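Local atomic coordinates of annexin B22 (Schistosoma mansoni, PDB entry 4MDV), a protein that binds acidic phospholipid membranes in a calcium-dependent manner, aggregates liposomes, and takes part in worm reproduction and host-parasite interaction. Residues 116-121 against 152-157; 14-19 against 137-142; 145-150 against 164-169. All coordinates share one frame; numbering follows the deposited sequence.

Contact 1: 116-121 against 152-157; sequences SLYYAM and QVLKDK. With CA (calcium ion), chain D.
The C-terminal turns of helices 109-121 and 140-156 meet here, with Tyr118 CA and Val153 CA 7.8 Å apart. Both helices belong to the second annexin repeat, a compact five-helix bundle. Tyr118 carries most of the contact. Its CG stands anti to the backbone N (chi1 169°), which sends the ring out toward helix 140-156. Val153 puts CG1 over one face of this ring, displaced toward the rim, in a CH-pi contact. Val153 CG1 lies 4.2 Å from the centroid of the Tyr118 ring. Leu154 adds its CD2 methyl obliquely, 3.6 Å from Tyr118 CD1. Further out, the aliphatic chain of Lys157 passes the phenol end, with Lys157 CD 3.8 Å from Tyr118 OH. Lys157 is the first residue past the helix, and its side chain bends at chi2 and chi4. Its CE comes near Tyr119 OH, and the two side chains cross at about a right angle. Tyr118 and Tyr119 also touch: CD2 of Tyr118 sits over the centre of the Tyr119 ring. At the end of helix 109-121, the backbone of Met121 serves the calcium site. Gly123, Gly125 and Glu173 complete the protein ligands of this ion. Met121 O binds the calcium at 2.5 Å, and water 1 coordinates it at 2.6 Å.

Contact 2: 14-19 against 137-142; sequences SLIHSF and TLWNDE
A buried His-carboxylate pair, His17 with Glu142, ties the N-terminal segment to the start of helix 140-156 in the second annexin repeat. His17 NE2 donates to Glu142 OE1 at 3.0 Å, with an N-H...O angle of 166°. The bond uses the syn lone pair of OE1. The ring and the carboxylate are nearly coplanar, 8° apart. Glu142 OE1 also accepts from the backbone N of Trp139, at 2.8 Å and almost along the C-O axis. Trp139 is the N-cap residue, so Glu142, in the first turn, folds its carboxylate back onto the N-cap N-H. The other oxygen, Glu142 OE2, is met on its anti side by Ser14 N at 2.9 Å, with the donor tilted out of the carboxylate plane. Arg13 adds a salt bridge to OE2. Ser14 OG accepts from Ile16 N, closing an ST turn. Beside this polar cluster is an apolar one. Ile16 lays CD1 over one face of the Trp139 indole, 3.3 Å from the centroid of the five-membered ring. Its CG2 rests against Trp139 CB and also lies over the centre of the His17 ring. Trp139 NE1 is hydrogen-bonded to Asp191 O. Three N-H donors (His17, Trp139, Ser14) and the charge of Arg13 thus hold both carboxylate oxygens, which fixes the group's rotation. The arginine would probably help keep Glu142 ionised in this buried setting.

Contact 3: 145-150 against 164-169; sequences AVADAY and RSLVTD
Leu166 is the bump of this contact, wedged between Ala147 and Tyr150. Helices 140-156 and 166-173 pack here within the helical bundle of the second annexin repeat. Their backbones come close, with Ala147 CA and Leu166 CA 5.8 Å apart. The small side chain of Ala147 is consistent with this approach. Leu166 CD2 fills the shallow hollow at Ala147, 3.9 Å from Ala147 CA, and also meets Val146 CG1. The other methyl, Leu166 CD1, sits over one face of the Tyr150 ring as a CH-pi contact, 4.1 Å from the ring centroid. Leu166 CB packs closer in, against Tyr150 CG at 3.7 Å. Thus the two branches part: one goes to the helix surface, the other to the ring. With chi1 at -162° the Tyr150 ring reaches past Leu166 to the first turn of helix 166-173. Ser165 caps that turn, with Ser165 OG accepting from Thr168 N at 2.9 Å. Met121 of helix 109-121 packs against both Tyr150 and Asp169. The phenol ends at the Asp169 carboxylate, whose plane stands nearly perpendicular to the ring. Asp169 OD2 lies over the guanidinium face of Arg164, a salt bridge without a directed N-H. Tyr150 OH donates to Asp169 OD2 at 2.7 Å.

All three contacts use helix 140-156, at different levels. Contact 2 holds its start and is buried, its centre about 9 Å from the centre of the chain. Contact 3 grips the middle and is also buried. Contact 1 lies at the far end and is only partly buried. Contacts 1 and 3 touch directly: Met121 CE lies 3.3 Å from Tyr150 OH, and Leu117 meets Val146. Together they pack helices 109-121, 140-156 and 166-173 within one repeat, close to a calcium site. Contact 2 instead brings in the N-terminal segment. It joins a carboxylate network to a methyl-on-indole contact. Contact 1 is mainly apolar and aromatic, while contact 3 combines leucine packing with one phenol-carboxylate bond.

Contact 1: 116-121 against 152-157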
loop_
_atom_site.group_PDB
_atom_site.type_symbol
_atom_site.label_atom_id
_atom_site.label_comp_id
_atom_site.label_asym_id
_atom_site.label_seq_id
_atom_site.Cartn_x
_atom_site.Cartn_y
_atom_site.Cartn_z
ATOM N N SER A 116 8.378 14.468 -10.427
ATOM C CA SER A 116 7.929 13.165 -9.953
ATOM C C SER A 116 6.595 13.273 -9.237
ATOM O O SER A 116 5.756 12.383 -9.376
ATOM C CB SER A 116 8.986 12.470 -9.079
ATOM O OG SER A 116 10.282 12.694 -9.602
ATOM N N LEU A 117 6.395 14.352 -8.477
ATOM C CA LEU A 117 5.089 14.619 -7.861
ATOM C C LEU A 117 4.041 14.702 -8.957
ATOM O O LEU A 117 2.937 14.166 -8.840
ATOM C CB LEU A 117 5.109 15.934 -7.065
ATOM C CG LEU A 117 5.884 15.905 -5.739
ATOM C CD1 LEU A 117 6.115 17.323 -5.242
ATOM C CD2 LEU A 117 5.161 15.076 -4.658
ATOM N N TYR A 118 4.401 15.388 -10.035
ATOM C CA TYR A 118 3.507 15.536 -11.167
ATOM C C TYR A 118 3.127 14.172 -11.757
ATOM O O TYR A 118 1.951 13.878 -11.964
ATOM C CB TYR A 118 4.168 16.417 -12.217
ATOM C CG TYR A 118 3.473 16.458 -13.562
ATOM C CD1 TYR A 118 2.479 17.399 -13.830
ATOM C CD2 TYR A 118 3.836 15.576 -14.577
ATOM C CE1 TYR A 118 1.863 17.453 -15.073
ATOM C CE2 TYR A 118 3.221 15.626 -15.815
ATOM C CZ TYR A 118 2.242 16.560 -16.055
ATOM O OH TYR A 118 1.651 16.596 -17.284
ATOM N N TYR A 119 4.116 13.326 -12.013
ATOM C CA TYR A 119 3.798 12.016 -12.562
ATOM C C TYR A 119 3.077 11.109 -11.565
ATOM O O TYR A 119 2.319 10.231 -11.963
ATOM C CB TYR A 119 5.031 11.359 -13.198
ATOM C CG TYR A 119 5.402 11.986 -14.532
ATOM C CD1 TYR A 119 4.490 11.997 -15.596
ATOM C CD2 TYR A 119 6.645 12.586 -14.726
ATOM C CE1 TYR A 119 4.814 12.578 -16.814
ATOM C CE2 TYR A 119 6.984 13.172 -15.952
ATOM C CZ TYR A 119 6.063 13.162 -16.998
ATOM O OH TYR A 119 6.384 13.730 -18.224
ATOM N N ALA A 120 3.279 11.358 -10.274
ATOM C CA ALA A 120 2.598 10.590 -9.233
ATOM C C ALA A 120 1.095 10.853 -9.258
ATOM O O ALA A 120 0.285 10.022 -8.829
ATOM C CB ALA A 120 3.174 10.923 -7.878
ATOM N N MET A 121 0.711 12.015 -9.773
ATOM C CA MET A 121 -0.697 12.392 -9.730
ATOM C C MET A 121 -1.343 12.346 -11.119
ATOM O O MET A 121 -2.497 11.951 -11.253
ATOM C CB MET A 121 -0.855 13.746 -9.052
ATOM C CG MET A 121 -0.299 13.726 -7.636
ATOM S SD MET A 121 -0.711 15.238 -6.766
ATOM C CE MET A 121 0.392 16.385 -7.604
ATOM N N GLN A 152 6.141 25.606 -12.570
ATOM C CA GLN A 152 6.981 25.554 -13.766
ATOM C C GLN A 152 6.838 24.258 -14.576
ATOM O O GLN A 152 6.905 24.291 -15.801
ATOM C CB GLN A 152 8.458 25.763 -13.430
ATOM C CG GLN A 152 9.282 26.021 -14.685
ATOM C CD GLN A 152 8.671 27.145 -15.518
ATOM O OE1 GLN A 152 8.143 28.126 -14.974
ATOM N NE2 GLN A 152 8.709 26.994 -16.839
ATOM N N VAL A 153 6.670 23.123 -13.902
ATOM C CA VAL A 153 6.490 21.867 -14.618
ATOM C C VAL A 153 5.185 21.883 -15.399
ATOM O O VAL A 153 5.110 21.368 -16.518
ATOM C CB VAL A 153 6.439 20.643 -13.695
ATOM C CG1 VAL A 153 5.834 19.470 -14.479
ATOM C CG2 VAL A 153 7.840 20.315 -13.132
ATOM N N LEU A 154 4.150 22.453 -14.792
ATOM C CA LEU A 154 2.873 22.573 -15.471
ATOM C C LEU A 154 3.041 23.415 -16.739
ATOM O O LEU A 154 2.603 23.015 -17.821
ATOM C CB LEU A 154 1.802 23.175 -14.547
ATOM C CG LEU A 154 1.574 22.310 -13.316
ATOM C CD1 LEU A 154 0.264 22.640 -12.623
ATOM C CD2 LEU A 154 1.614 20.863 -13.754
ATOM N N LYS A 155 3.673 24.581 -16.600
ATOM C CA LYS A 155 3.962 25.429 -17.746
ATOM C C LYS A 155 4.730 24.596 -18.764
ATOM O O LYS A 155 4.345 24.513 -19.932
ATOM N N ASP A 156 5.806 23.963 -18.299
ATOM C CA ASP A 156 6.700 23.173 -19.145
ATOM C C ASP A 156 5.979 22.073 -19.928
ATOM O O ASP A 156 6.478 21.589 -20.944
ATOM C CB ASP A 156 7.818 22.551 -18.298
ATOM C CG ASP A 156 8.875 23.562 -17.879
ATOM O OD1 ASP A 156 9.329 24.349 -18.737
ATOM O OD2 ASP A 156 9.257 23.567 -16.684
ATOM N N LYS A 157 4.807 21.678 -19.450
ATOM C CA LYS A 157 4.061 20.578 -20.057
ATOM C C LYS A 157 2.773 21.055 -20.744
ATOM O O LYS A 157 1.779 20.321 -20.811
ATOM C CB LYS A 157 3.742 19.514 -18.999
ATOM C CG LYS A 157 4.978 18.895 -18.367
ATOM C CD LYS A 157 5.084 17.418 -18.682
ATOM C CE LYS A 157 6.435 16.871 -18.257
ATOM N NZ LYS A 157 7.550 17.474 -19.046
HETATM CA CA CA D . -4.540 10.682 -10.765
HETATM O O HOH W 1 -5.627 12.879 -11.609
#

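Contact 2: 14-19 against 137-142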
loop_
_atom_site.group_PDB
_atom_site.type_symbol
_atom_site.label_atom_id
_atom_site.label_comp_id
_atom_site.label_asym_id
_atom_site.label_seq_id
_atom_site.Cartn_x
_atom_site.Cartn_y
_atom_site.Cartn_z
ATOM N N SER A 14 18.500 21.840 3.656
ATOM C CA SER A 14 18.370 22.389 5.001
ATOM C C SER A 14 19.151 21.583 6.048
ATOM O O SER A 14 19.094 20.350 6.077
ATOM C CB SER A 14 16.904 22.489 5.422
ATOM O OG SER A 14 16.811 22.528 6.846
ATOM N N LEU A 15 19.863 22.298 6.912
ATOM C CA LEU A 15 20.651 21.693 7.971
ATOM C C LEU A 15 19.791 20.819 8.894
ATOM O O LEU A 15 20.290 19.941 9.611
ATOM C CB LEU A 15 21.336 22.795 8.774
ATOM C CG LEU A 15 22.850 22.670 8.897
ATOM C CD1 LEU A 15 23.489 22.840 7.510
ATOM C CD2 LEU A 15 23.382 23.693 9.911
ATOM N N ILE A 16 18.490 21.067 8.864
ATOM C CA ILE A 16 17.551 20.352 9.710
ATOM C C ILE A 16 17.545 18.828 9.435
ATOM O O ILE A 16 17.097 18.045 10.273
ATOM C CB ILE A 16 16.151 20.996 9.539
ATOM C CG1 ILE A 16 15.354 20.956 10.844
ATOM C CG2 ILE A 16 15.396 20.406 8.342
ATOM C CD1 ILE A 16 13.881 21.327 10.665
ATOM N N HIS A 17 18.055 18.424 8.268
ATOM C CA HIS A 17 18.164 16.998 7.897
ATOM C C HIS A 17 19.493 16.350 8.327
ATOM O O HIS A 17 19.633 15.131 8.286
ATOM C CB HIS A 17 17.956 16.799 6.373
ATOM C CG HIS A 17 16.669 17.375 5.859
ATOM N ND1 HIS A 17 15.434 16.916 6.272
ATOM C CD2 HIS A 17 16.423 18.383 4.986
ATOM C CE1 HIS A 17 14.484 17.604 5.660
ATOM N NE2 HIS A 17 15.057 18.507 4.881
ATOM N N SER A 18 20.450 17.173 8.756
ATOM C CA SER A 18 21.861 16.772 8.871
ATOM C C SER A 18 22.304 16.113 10.180
ATOM O O SER A 18 23.432 15.627 10.267
ATOM C CB SER A 18 22.775 17.969 8.594
ATOM O OG SER A 18 22.469 18.561 7.348
ATOM N N PHE A 19 21.441 16.103 11.190
ATOM C CA PHE A 19 21.789 15.497 12.473
ATOM C C PHE A 19 20.803 14.411 12.933
ATOM O O PHE A 19 19.583 14.612 12.901
ATOM C CB PHE A 19 21.904 16.568 13.563
ATOM C CG PHE A 19 22.857 17.677 13.239
ATOM C CD1 PHE A 19 24.186 17.586 13.588
ATOM C CD2 PHE A 19 22.414 18.818 12.603
ATOM C CE1 PHE A 19 25.058 18.606 13.294
ATOM C CE2 PHE A 19 23.283 19.835 12.298
ATOM C CZ PHE A 19 24.603 19.734 12.647
ATOM N N THR A 137 10.344 14.080 3.138
ATOM C CA THR A 137 11.756 14.482 3.174
ATOM C C THR A 137 12.007 15.967 2.925
ATOM O O THR A 137 13.151 16.402 2.777
ATOM C CB THR A 137 12.580 13.700 2.158
ATOM O OG1 THR A 137 12.282 14.183 0.847
ATOM C CG2 THR A 137 12.288 12.209 2.280
ATOM N N LEU A 138 10.928 16.738 2.868
ATOM C CA LEU A 138 11.024 18.158 2.595
ATOM C C LEU A 138 10.679 18.942 3.849
ATOM O O LEU A 138 9.690 18.645 4.522
ATOM C CB LEU A 138 10.055 18.537 1.471
ATOM C CG LEU A 138 10.286 17.859 0.118
ATOM C CD1 LEU A 138 9.158 18.189 -0.892
ATOM C CD2 LEU A 138 11.675 18.238 -0.432
ATOM N N TRP A 139 11.493 19.933 4.175
ATOM C CA TRP A 139 11.100 20.879 5.221
ATOM C C TRP A 139 10.508 22.188 4.621
ATOM O O TRP A 139 10.592 22.413 3.402
ATOM C CB TRP A 139 12.251 21.134 6.198
ATOM C CG TRP A 139 11.708 21.332 7.575
ATOM C CD1 TRP A 139 11.558 22.518 8.251
ATOM C CD2 TRP A 139 11.178 20.313 8.432
ATOM N NE1 TRP A 139 10.973 22.291 9.472
ATOM C CE2 TRP A 139 10.748 20.946 9.616
ATOM C CE3 TRP A 139 11.032 18.930 8.315
ATOM C CZ2 TRP A 139 10.185 20.239 10.678
ATOM C CZ3 TRP A 139 10.472 18.228 9.377
ATOM C CH2 TRP A 139 10.063 18.883 10.541
ATOM N N ASN A 140 9.896 23.031 5.455
ATOM C CA ASN A 140 9.116 24.188 4.947
ATOM C C ASN A 140 9.672 24.946 3.719
ATOM O O ASN A 140 8.994 25.067 2.690
ATOM C CB ASN A 140 8.782 25.180 6.055
ATOM C CG ASN A 140 8.062 24.542 7.217
ATOM O OD1 ASN A 140 7.322 23.564 7.058
ATOM N ND2 ASN A 140 8.266 25.104 8.411
ATOM N N ASP A 141 10.890 25.466 3.818
ATOM C CA ASP A 141 11.453 26.234 2.709
ATOM C C ASP A 141 11.633 25.421 1.439
ATOM O O ASP A 141 11.374 25.922 0.340
ATOM C CB ASP A 141 12.764 26.904 3.103
ATOM C CG ASP A 141 12.567 27.969 4.160
ATOM O OD1 ASP A 141 11.400 28.426 4.339
ATOM O OD2 ASP A 141 13.579 28.336 4.809
ATOM N N GLU A 142 12.104 24.185 1.602
ATOM C CA GLU A 142 12.253 23.237 0.495
ATOM C C GLU A 142 10.900 22.929 -0.140
ATOM O O GLU A 142 10.780 22.883 -1.365
ATOM C CB GLU A 142 12.861 21.919 0.984
ATOM C CG GLU A 142 14.373 21.919 1.108
ATOM C CD GLU A 142 14.836 20.989 2.202
ATOM O OE1 GLU A 142 13.957 20.382 2.850
ATOM O OE2 GLU A 142 16.064 20.866 2.422
#

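Contact 3: 145-150 against 164-169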
loop_
_atom_site.group_PDB
_atom_site.type_symbol
_atom_site.label_atom_id
_atom_site.label_comp_id
_atom_site.label_asym_id
_atom_site.label_seq_id
_atom_site.Cartn_x
_atom_site.Cartn_y
_atom_site.Cartn_z
ATOM N N ALA A 145 9.876 25.739 -2.442
ATOM C CA ALA A 145 10.653 25.744 -3.677
ATOM C C ALA A 145 10.170 24.634 -4.627
ATOM O O ALA A 145 10.235 24.768 -5.856
ATOM C CB ALA A 145 12.144 25.589 -3.367
ATOM N N VAL A 146 9.673 23.546 -4.047
ATOM C CA VAL A 146 9.135 22.461 -4.845
ATOM C C VAL A 146 7.781 22.872 -5.428
ATOM O O VAL A 146 7.481 22.622 -6.597
ATOM C CB VAL A 146 9.022 21.145 -4.030
ATOM C CG1 VAL A 146 8.110 20.134 -4.746
ATOM C CG2 VAL A 146 10.416 20.539 -3.767
ATOM N N ALA A 147 6.968 23.527 -4.617
ATOM C CA ALA A 147 5.681 24.022 -5.089
ATOM C C ALA A 147 5.832 25.061 -6.222
ATOM O O ALA A 147 5.045 25.084 -7.180
ATOM C CB ALA A 147 4.875 24.590 -3.928
ATOM N N ASP A 148 6.844 25.915 -6.113
ATOM C CA ASP A 148 7.155 26.845 -7.186
ATOM C C ASP A 148 7.566 26.088 -8.441
ATOM O O ASP A 148 7.110 26.378 -9.557
ATOM C CB ASP A 148 8.305 27.769 -6.781
ATOM C CG ASP A 148 7.887 28.828 -5.782
ATOM O OD1 ASP A 148 6.677 29.148 -5.711
ATOM O OD2 ASP A 148 8.780 29.344 -5.072
ATOM N N ALA A 149 8.457 25.125 -8.247
ATOM C CA ALA A 149 8.981 24.353 -9.350
ATOM C C ALA A 149 7.836 23.579 -10.022
ATOM O O ALA A 149 7.808 23.433 -11.243
ATOM C CB ALA A 149 10.090 23.434 -8.842
ATOM N N TYR A 150 6.882 23.112 -9.220
ATOM C CA TYR A 150 5.694 22.443 -9.748
ATOM C C TYR A 150 4.964 23.305 -10.780
ATOM O O TYR A 150 4.631 22.841 -11.885
ATOM C CB TYR A 150 4.709 22.073 -8.626
ATOM C CG TYR A 150 3.714 21.015 -9.067
ATOM C CD1 TYR A 150 4.066 19.657 -9.070
ATOM C CD2 TYR A 150 2.442 21.365 -9.518
ATOM C CE1 TYR A 150 3.176 18.687 -9.481
ATOM C CE2 TYR A 150 1.542 20.392 -9.937
ATOM C CZ TYR A 150 1.917 19.058 -9.916
ATOM O OH TYR A 150 1.037 18.083 -10.321
ATOM N N ARG A 164 -3.664 26.750 -11.693
ATOM C CA ARG A 164 -3.332 25.389 -11.277
ATOM C C ARG A 164 -2.037 25.347 -10.466
ATOM O O ARG A 164 -1.036 25.978 -10.828
ATOM C CB ARG A 164 -3.261 24.454 -12.482
ATOM C CG ARG A 164 -3.645 23.023 -12.174
ATOM C CD ARG A 164 -3.956 22.310 -13.473
ATOM N NE ARG A 164 -3.935 20.864 -13.326
ATOM C CZ ARG A 164 -2.958 20.085 -13.777
ATOM N NH1 ARG A 164 -1.926 20.622 -14.417
ATOM N NH2 ARG A 164 -3.017 18.771 -13.593
ATOM N N SER A 165 -2.065 24.603 -9.365
ATOM C CA SER A 165 -0.936 24.565 -8.441
ATOM C C SER A 165 -0.746 23.163 -7.851
ATOM O O SER A 165 -1.619 22.301 -8.005
ATOM C CB SER A 165 -1.182 25.573 -7.308
ATOM O OG SER A 165 -1.921 24.975 -6.245
ATOM N N LEU A 166 0.373 22.944 -7.155
ATOM C CA LEU A 166 0.635 21.649 -6.509
ATOM C C LEU A 166 -0.488 21.288 -5.538
ATOM O O LEU A 166 -1.019 20.166 -5.558
ATOM C CB LEU A 166 2.000 21.656 -5.794
ATOM C CG LEU A 166 2.450 20.483 -4.900
ATOM C CD1 LEU A 166 2.242 19.115 -5.548
ATOM C CD2 LEU A 166 3.915 20.644 -4.488
ATOM N N VAL A 167 -0.863 22.246 -4.698
ATOM C CA VAL A 167 -1.942 22.003 -3.770
ATOM C C VAL A 167 -3.237 21.779 -4.534
ATOM O O VAL A 167 -4.006 20.886 -4.192
ATOM C CB VAL A 167 -2.069 23.106 -2.755
ATOM C CG1 VAL A 167 -2.691 22.536 -1.489
ATOM C CG2 VAL A 167 -0.684 23.694 -2.483
ATOM N N THR A 168 -3.461 22.569 -5.585
ATOM C CA THR A 168 -4.596 22.334 -6.468
ATOM C C THR A 168 -4.654 20.870 -6.890
ATOM O O THR A 168 -5.661 20.185 -6.677
ATOM C CB THR A 168 -4.561 23.248 -7.711
ATOM O OG1 THR A 168 -5.173 24.500 -7.385
ATOM C CG2 THR A 168 -5.311 22.602 -8.902
ATOM N N ASP A 169 -3.566 20.390 -7.487
ATOM C CA ASP A 169 -3.495 18.988 -7.915
ATOM C C ASP A 169 -3.697 17.975 -6.789
ATOM O O ASP A 169 -4.430 16.998 -6.979
ATOM C CB ASP A 169 -2.211 18.691 -8.710
ATOM C CG ASP A 169 -2.303 19.182 -10.160
ATOM O OD1 ASP A 169 -3.257 19.924 -10.483
ATOM O OD2 ASP A 169 -1.436 18.829 -10.984
#